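Local coordinates for penaeus monodon metallodensovirus major capsid protein (Penaeus monodon metallodensovirus, PDB 6WH7) that forms the icosahedral shell of a shrimp densovirus, sixty copies assembling into the capsid that probably encloses the viral genome, at residues Thr78-Ile83 with Gln165-Val170; Ala190-Gly195 with Ile199-Ile204; Tyr99-Asn104 with Pro179-Arg184. All coordinates share one frame; numbering follows the deposited sequence.

Contact 1 (Thr78-Ile83 with Gln165-Val170); sequences TEMIVI and QCLSKV
M80 and L167 reach toward each other tip to tip, and V82 and V170 meet through one methyl each. No hydrogen bond joins segments 78-83 and 165-170, so the contact is purely apolar. The M80 chain bends at its sulfur (chi3 90°). This brings CE of M80 to 3.8 Å from CD2 of L167, while SD of M80 lies a little farther, 4.1 Å from the same CD2 of L167. V82 and V170 behave differently. They slide past each other in opposite directions, and CG2 of V82 comes to 3.5 Å from CG1 of V170. The V170 CG1 branch stands opposite the backbone N (chi1 176°) and the V82 CG2 branch beside its own N, which presents these two methyls to each other. M80 and V82 are two apart on a strand, so both face segment 165-170, whereas I81 between them does not.

Polar ties hold the two segments to other residues. D162 takes the backbone N of C166 on OD1 and that of L167 on OD2, which pins the loop carrying L167. E79 OE1 forms a salt bridge with K173.

Strand 79-83 is probably strand C of the viral jelly roll, which would make the sheet with 270-274, 157-162 and 207-211 the CHEF sheet. Segment 165-170 leads from the probable E strand, 157-162, into strand 169-179, which pairs with 340-345 in a separate small sheet. Y272, A190 and I344 pack around the junction, with 270-274 and 189-191 hydrogen-bonded on the two edges of strand 79-83.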
# COMPACT_ATOMS: atom_id res chain seq x y z
N THR A 78 31.04 -12.97 -100.62
CA THR A 78 30.06 -13.99 -100.98
C THR A 78 30.42 -15.34 -100.37
O THR A 78 29.54 -16.07 -99.89
CB THR A 78 29.97 -14.10 -102.50
OG1 THR A 78 29.54 -12.84 -103.03
CG2 THR A 78 28.98 -15.16 -102.90
N GLU A 79 31.70 -15.69 -100.39
CA GLU A 79 32.18 -16.94 -99.82
C GLU A 79 32.36 -16.83 -98.31
O GLU A 79 32.52 -15.74 -97.76
CB GLU A 79 33.47 -17.34 -100.52
CG GLU A 79 34.56 -16.32 -100.39
CD GLU A 79 35.74 -16.59 -101.29
OE1 GLU A 79 35.84 -17.71 -101.82
OE2 GLU A 79 36.59 -15.70 -101.46
N MET A 80 32.30 -17.98 -97.64
CA MET A 80 32.41 -18.03 -96.19
C MET A 80 33.35 -19.17 -95.80
O MET A 80 33.54 -20.12 -96.55
CB MET A 80 31.05 -18.27 -95.54
CG MET A 80 30.57 -19.68 -95.70
SD MET A 80 28.83 -19.92 -95.42
CE MET A 80 28.25 -19.67 -97.08
N ILE A 81 33.93 -19.05 -94.62
CA ILE A 81 34.72 -20.13 -94.03
C ILE A 81 33.78 -21.04 -93.27
O ILE A 81 32.96 -20.59 -92.46
CB ILE A 81 35.81 -19.58 -93.09
CG1 ILE A 81 36.84 -18.79 -93.88
CG2 ILE A 81 36.49 -20.71 -92.37
CD1 ILE A 81 37.59 -19.63 -94.85
N VAL A 82 33.89 -22.33 -93.52
CA VAL A 82 33.06 -23.34 -92.88
C VAL A 82 33.84 -23.90 -91.71
O VAL A 82 34.91 -24.49 -91.89
CB VAL A 82 32.67 -24.44 -93.87
CG1 VAL A 82 31.82 -25.48 -93.20
CG2 VAL A 82 31.97 -23.84 -95.06
N ILE A 83 33.32 -23.71 -90.50
CA ILE A 83 34.02 -24.21 -89.32
C ILE A 83 33.64 -25.68 -89.18
O ILE A 83 32.49 -25.98 -88.83
CB ILE A 83 33.64 -23.42 -88.06
CG1 ILE A 83 33.73 -21.92 -88.31
CG2 ILE A 83 34.54 -23.80 -86.92
CD1 ILE A 83 35.03 -21.47 -88.79
N GLN A 165 19.22 -23.40 -90.17
CA GLN A 165 19.75 -24.30 -91.20
C GLN A 165 19.37 -23.82 -92.60
O GLN A 165 18.72 -24.51 -93.38
CB GLN A 165 19.30 -25.74 -90.95
CG GLN A 165 19.96 -26.75 -91.87
CD GLN A 165 19.61 -28.15 -91.50
OE1 GLN A 165 18.98 -28.39 -90.48
NE2 GLN A 165 19.99 -29.10 -92.34
N CYS A 166 19.76 -22.58 -92.89
CA CYS A 166 19.72 -22.12 -94.27
C CYS A 166 20.52 -23.05 -95.16
O CYS A 166 20.10 -23.38 -96.27
CB CYS A 166 20.27 -20.70 -94.36
SG CYS A 166 19.36 -19.47 -93.43
N LEU A 167 21.67 -23.50 -94.68
CA LEU A 167 22.56 -24.40 -95.41
C LEU A 167 22.51 -25.75 -94.72
O LEU A 167 23.01 -25.90 -93.60
CB LEU A 167 23.98 -23.84 -95.45
CG LEU A 167 24.33 -22.85 -96.55
CD1 LEU A 167 23.50 -21.61 -96.46
CD2 LEU A 167 25.79 -22.49 -96.44
N SER A 168 21.91 -26.73 -95.38
CA SER A 168 21.86 -28.08 -94.85
C SER A 168 23.18 -28.79 -95.06
O SER A 168 23.72 -29.41 -94.14
CB SER A 168 20.73 -28.85 -95.51
OG SER A 168 20.72 -30.19 -95.07
N LYS A 169 23.71 -28.71 -96.27
CA LYS A 169 24.94 -29.37 -96.66
C LYS A 169 25.77 -28.35 -97.41
O LYS A 169 25.24 -27.53 -98.17
CB LYS A 169 24.65 -30.58 -97.54
CG LYS A 169 25.86 -31.35 -97.93
CD LYS A 169 25.49 -32.44 -98.89
CE LYS A 169 24.69 -33.53 -98.23
NZ LYS A 169 24.37 -34.61 -99.19
N VAL A 170 27.07 -28.38 -97.18
CA VAL A 170 27.96 -27.31 -97.62
C VAL A 170 29.09 -27.93 -98.43
O VAL A 170 29.74 -28.87 -97.97
CB VAL A 170 28.52 -26.53 -96.41
CG1 VAL A 170 29.48 -25.52 -96.88
CG2 VAL A 170 27.39 -25.86 -95.67

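Contact 2 (Ala190-Gly195 with Ile199-Ile204); sequences ASTVSG and IIPSTI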
# COMPACT_ATOMS: atom_id res chain seq x y z
N ALA A 190 33.18 -21.97 -98.68
CA ALA A 190 31.97 -22.28 -99.43
C ALA A 190 31.42 -20.99 -100.00
O ALA A 190 31.37 -19.97 -99.32
CB ALA A 190 30.94 -22.93 -98.54
N SER A 191 31.02 -21.04 -101.26
CA SER A 191 30.38 -19.91 -101.91
C SER A 191 28.89 -20.21 -101.96
O SER A 191 28.45 -21.08 -102.71
CB SER A 191 30.95 -19.69 -103.31
OG SER A 191 30.32 -18.60 -103.94
N THR A 192 28.11 -19.48 -101.17
CA THR A 192 26.67 -19.64 -101.19
C THR A 192 26.09 -18.85 -102.36
O THR A 192 26.29 -17.63 -102.46
CB THR A 192 26.07 -19.20 -99.86
OG1 THR A 192 24.64 -19.33 -99.90
CG2 THR A 192 26.49 -17.78 -99.48
N VAL A 193 25.42 -19.54 -103.26
CA VAL A 193 24.91 -18.95 -104.50
C VAL A 193 23.54 -19.53 -104.79
O VAL A 193 23.37 -20.75 -104.84
CB VAL A 193 25.87 -19.20 -105.68
CG1 VAL A 193 25.28 -18.68 -106.97
CG2 VAL A 193 27.22 -18.52 -105.44
N SER A 194 22.56 -18.65 -104.98
CA SER A 194 21.23 -19.04 -105.44
C SER A 194 21.28 -19.21 -106.96
O SER A 194 22.36 -19.34 -107.55
CB SER A 194 20.19 -18.02 -105.00
OG SER A 194 18.90 -18.38 -105.46
N GLY A 195 20.13 -19.27 -107.62
CA GLY A 195 20.17 -19.52 -109.05
C GLY A 195 20.96 -18.48 -109.82
O GLY A 195 21.98 -18.82 -110.43
N ILE A 199 24.43 -15.18 -102.44
CA ILE A 199 24.02 -14.89 -101.08
C ILE A 199 25.18 -14.29 -100.31
O ILE A 199 26.33 -14.73 -100.44
CB ILE A 199 23.52 -16.18 -100.39
CG1 ILE A 199 22.49 -16.92 -101.24
CG2 ILE A 199 22.95 -15.87 -99.04
CD1 ILE A 199 21.22 -16.18 -101.46
N ILE A 200 24.90 -13.28 -99.50
CA ILE A 200 25.84 -12.80 -98.49
C ILE A 200 25.59 -13.63 -97.22
O ILE A 200 24.47 -13.59 -96.69
CB ILE A 200 25.67 -11.31 -98.21
CG1 ILE A 200 25.94 -10.49 -99.46
CG2 ILE A 200 26.59 -10.87 -97.10
CD1 ILE A 200 27.33 -10.64 -99.99
N PRO A 201 26.58 -14.37 -96.73
CA PRO A 201 26.29 -15.34 -95.66
C PRO A 201 25.69 -14.73 -94.41
O PRO A 201 24.76 -15.29 -93.84
CB PRO A 201 27.67 -15.95 -95.39
CG PRO A 201 28.39 -15.79 -96.66
CD PRO A 201 27.96 -14.47 -97.20
N SER A 202 26.20 -13.58 -93.98
CA SER A 202 25.71 -12.94 -92.77
C SER A 202 24.23 -12.60 -92.83
O SER A 202 23.59 -12.50 -91.78
CB SER A 202 26.52 -11.68 -92.50
OG SER A 202 26.01 -10.97 -91.39
N THR A 203 23.68 -12.42 -94.02
CA THR A 203 22.31 -11.94 -94.12
C THR A 203 21.28 -13.04 -93.90
O THR A 203 20.19 -12.77 -93.39
CB THR A 203 22.08 -11.29 -95.48
OG1 THR A 203 22.33 -12.25 -96.52
CG2 THR A 203 23.03 -10.12 -95.66
N ILE A 204 21.59 -14.27 -94.30
CA ILE A 204 20.64 -15.36 -94.11
C ILE A 204 20.76 -15.98 -92.72
O ILE A 204 19.76 -16.39 -92.13
CB ILE A 204 20.83 -16.41 -95.22
CG1 ILE A 204 22.25 -16.95 -95.22
CG2 ILE A 204 20.52 -15.78 -96.54
CD1 ILE A 204 22.45 -18.12 -96.13
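The side chains of T192 and I199 cross at about a right angle where the long loop between the probable E and F strands of the viral jelly roll folds back on itself. Segment 190-195 runs out from strand 189-191. Segment 199-204 returns after three residues and leads into a short, weakly bonded helix around 201-204.

T192 carries the contact. Its CB is 4.0 Å from CB of I199. Beyond CB the side chain forks. OG1 stands opposite the backbone N (chi1 179°) and lies 3.4 Å from CB of I199, close to CG1 of I199 as well. The methyl, CG2, takes the place between N and the carbonyl carbon. CG2 of T192 lies against I199 O (3.2 Å) and I199 CB, and reaches CG of P201 at 3.9 Å. Both arms of T192 press on I199 CB from one side.

The backbones are joined by one weak hydrogen bond, from I199 N to T192 O, 3.1 Å long and bent to 131° at the hydrogen. On the returning arm, I200 O accepts from both N and OG1 of T203, which ties the turn into the helix.

Two neighbouring subunits close over this loop. V314 of one packs on S194 and I199, and R67 of another bonds S202 O. At the far end of I199, CD1 sits 4.1 Å from CB of S194.

Contact 3 (Tyr99-Asn104 with Pro179-Arg184); sequences YGLSGN and PVSSMR
Y99 O, the carbonyl oxygen just ahead of G100 and L101 where they meet S181, is gripped by two groups of S102. S102 N bonds Y99 O at 2.8 Å. S102 OG donates to Y99 O at 2.6 Å, in the carbonyl plane and on a lone pair, with an angle of 118° at the oxygen. The S102 hydroxyl is folded back over its own backbone (chi1 64°), which turns it to that carbonyl. Both bonds close the single turn of helix 99-102.

G100 and L101 of this turn rest on S181. CB of S181 is 3.5 Å from C of G100 and nearly as close to O of G100. G100 has no side chain, and S181 O lies 3.8 Å from G100 CA on the side where one would stand. The two backbones can therefore come within 4.2 Å, CA of G100 to CA of S181. L101 adds a second touch, its CD1 branch reaching 3.6 Å from OG of S181. No hydrogen bond crosses between the segments.

In the jelly roll, helix 99-102 belongs to the connection between the probable C and D strands, and segment 179-184 to the long E-F loop. The second loop has its own ties. S182 N bonds P179 O at 3.2 Å, and Y188 OH bonds the same P179 O. R184 is buried, its NH1 bonding F90 O and T295 OG1. The Y99 side chain leads away from S181, and its ring packs edge-to-face with Y94 and against I199 of a neighbouring subunit.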
# COMPACT_ATOMS: atom_id res chain seq x y z
N TYR A 99 51.76 -30.74 -90.13
CA TYR A 99 51.35 -31.86 -89.30
C TYR A 99 50.46 -32.83 -90.05
O TYR A 99 50.80 -34.00 -90.23
CB TYR A 99 50.63 -31.35 -88.06
CG TYR A 99 51.47 -30.50 -87.16
CD1 TYR A 99 52.24 -31.06 -86.15
CD2 TYR A 99 51.49 -29.13 -87.31
CE1 TYR A 99 53.00 -30.28 -85.33
CE2 TYR A 99 52.25 -28.34 -86.50
CZ TYR A 99 53.00 -28.92 -85.51
OH TYR A 99 53.75 -28.11 -84.70
N GLY A 100 49.29 -32.36 -90.48
CA GLY A 100 48.35 -33.22 -91.18
C GLY A 100 48.95 -33.95 -92.36
O GLY A 100 48.57 -35.08 -92.67
N LEU A 101 49.91 -33.32 -93.04
CA LEU A 101 50.58 -33.97 -94.15
C LEU A 101 51.64 -34.97 -93.68
O LEU A 101 51.94 -35.93 -94.39
CB LEU A 101 51.24 -32.94 -95.06
CG LEU A 101 50.45 -31.93 -95.90
CD1 LEU A 101 49.50 -31.07 -95.08
CD2 LEU A 101 51.42 -31.03 -96.64
N SER A 102 52.19 -34.76 -92.48
CA SER A 102 53.41 -35.45 -92.08
C SER A 102 53.15 -36.89 -91.65
O SER A 102 53.87 -37.80 -92.06
CB SER A 102 54.09 -34.68 -90.96
OG SER A 102 53.28 -34.64 -89.80
N GLY A 103 52.13 -37.11 -90.83
CA GLY A 103 52.09 -38.35 -90.07
C GLY A 103 50.96 -38.35 -89.07
O GLY A 103 49.93 -37.69 -89.27
N ASN A 104 51.15 -39.10 -87.98
CA ASN A 104 50.08 -39.32 -87.02
C ASN A 104 49.91 -38.06 -86.19
O ASN A 104 50.75 -37.73 -85.36
CB ASN A 104 50.42 -40.52 -86.14
CG ASN A 104 49.30 -40.91 -85.20
OD1 ASN A 104 48.41 -40.12 -84.91
ND2 ASN A 104 49.36 -42.13 -84.69
N PRO A 179 40.95 -30.30 -97.98
CA PRO A 179 41.81 -31.36 -97.44
C PRO A 179 41.49 -31.62 -95.99
O PRO A 179 41.28 -30.70 -95.20
CB PRO A 179 43.22 -30.77 -97.61
CG PRO A 179 43.09 -29.79 -98.69
CD PRO A 179 41.74 -29.18 -98.51
N VAL A 180 41.44 -32.91 -95.63
CA VAL A 180 41.14 -33.24 -94.24
C VAL A 180 42.35 -32.95 -93.37
O VAL A 180 42.20 -32.79 -92.15
CB VAL A 180 40.70 -34.71 -94.11
CG1 VAL A 180 41.89 -35.63 -94.15
CG2 VAL A 180 39.89 -34.91 -92.89
N SER A 181 43.53 -32.85 -93.96
CA SER A 181 44.75 -32.51 -93.24
C SER A 181 44.87 -31.03 -92.98
O SER A 181 45.75 -30.61 -92.22
CB SER A 181 45.97 -32.98 -94.02
OG SER A 181 46.07 -32.28 -95.25
N SER A 182 44.03 -30.22 -93.61
CA SER A 182 44.01 -28.78 -93.43
C SER A 182 42.94 -28.35 -92.44
O SER A 182 42.67 -27.15 -92.34
CB SER A 182 43.81 -28.10 -94.77
OG SER A 182 43.87 -26.70 -94.61
N MET A 183 42.31 -29.29 -91.75
CA MET A 183 41.04 -29.04 -91.08
C MET A 183 41.13 -27.92 -90.06
O MET A 183 40.26 -27.04 -90.02
CB MET A 183 40.54 -30.32 -90.43
CG MET A 183 39.18 -30.19 -89.81
SD MET A 183 38.55 -31.75 -89.20
CE MET A 183 38.16 -32.55 -90.74
N ARG A 184 42.16 -27.92 -89.21
CA ARG A 184 42.13 -27.01 -88.07
C ARG A 184 42.44 -25.58 -88.45
O ARG A 184 41.83 -24.66 -87.90
CB ARG A 184 43.06 -27.48 -86.97
CG ARG A 184 42.51 -28.61 -86.16
CD ARG A 184 43.45 -28.91 -85.04
NE ARG A 184 43.59 -27.76 -84.15
CZ ARG A 184 42.78 -27.51 -83.13
NH1 ARG A 184 41.79 -28.34 -82.85
NH2 ARG A 184 42.98 -26.44 -82.39

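How the contacts relate
Contacts 1 and 2 are buried neighbours, with centres about 8 Å apart. They share the edge of one sheet, where strand 79-83 pairs with 189-191 and M80 N probably bonds A190 O. V170 CG1 also packs on A190 CB. Contact 3 lies at the surface, its centre about 22 Å from that of contact 1. Within the chain it touches neither, but across a subunit boundary Y99 packs on I199 of a neighbouring copy. All three use the long loop between the probable E and F strands. Contact 1 joins it to a strand by methyl groups. Contact 2 folds it on itself with a weak backbone bond. Contact 3 sets it against a helical turn through a glycine, a serine and a leucine methyl.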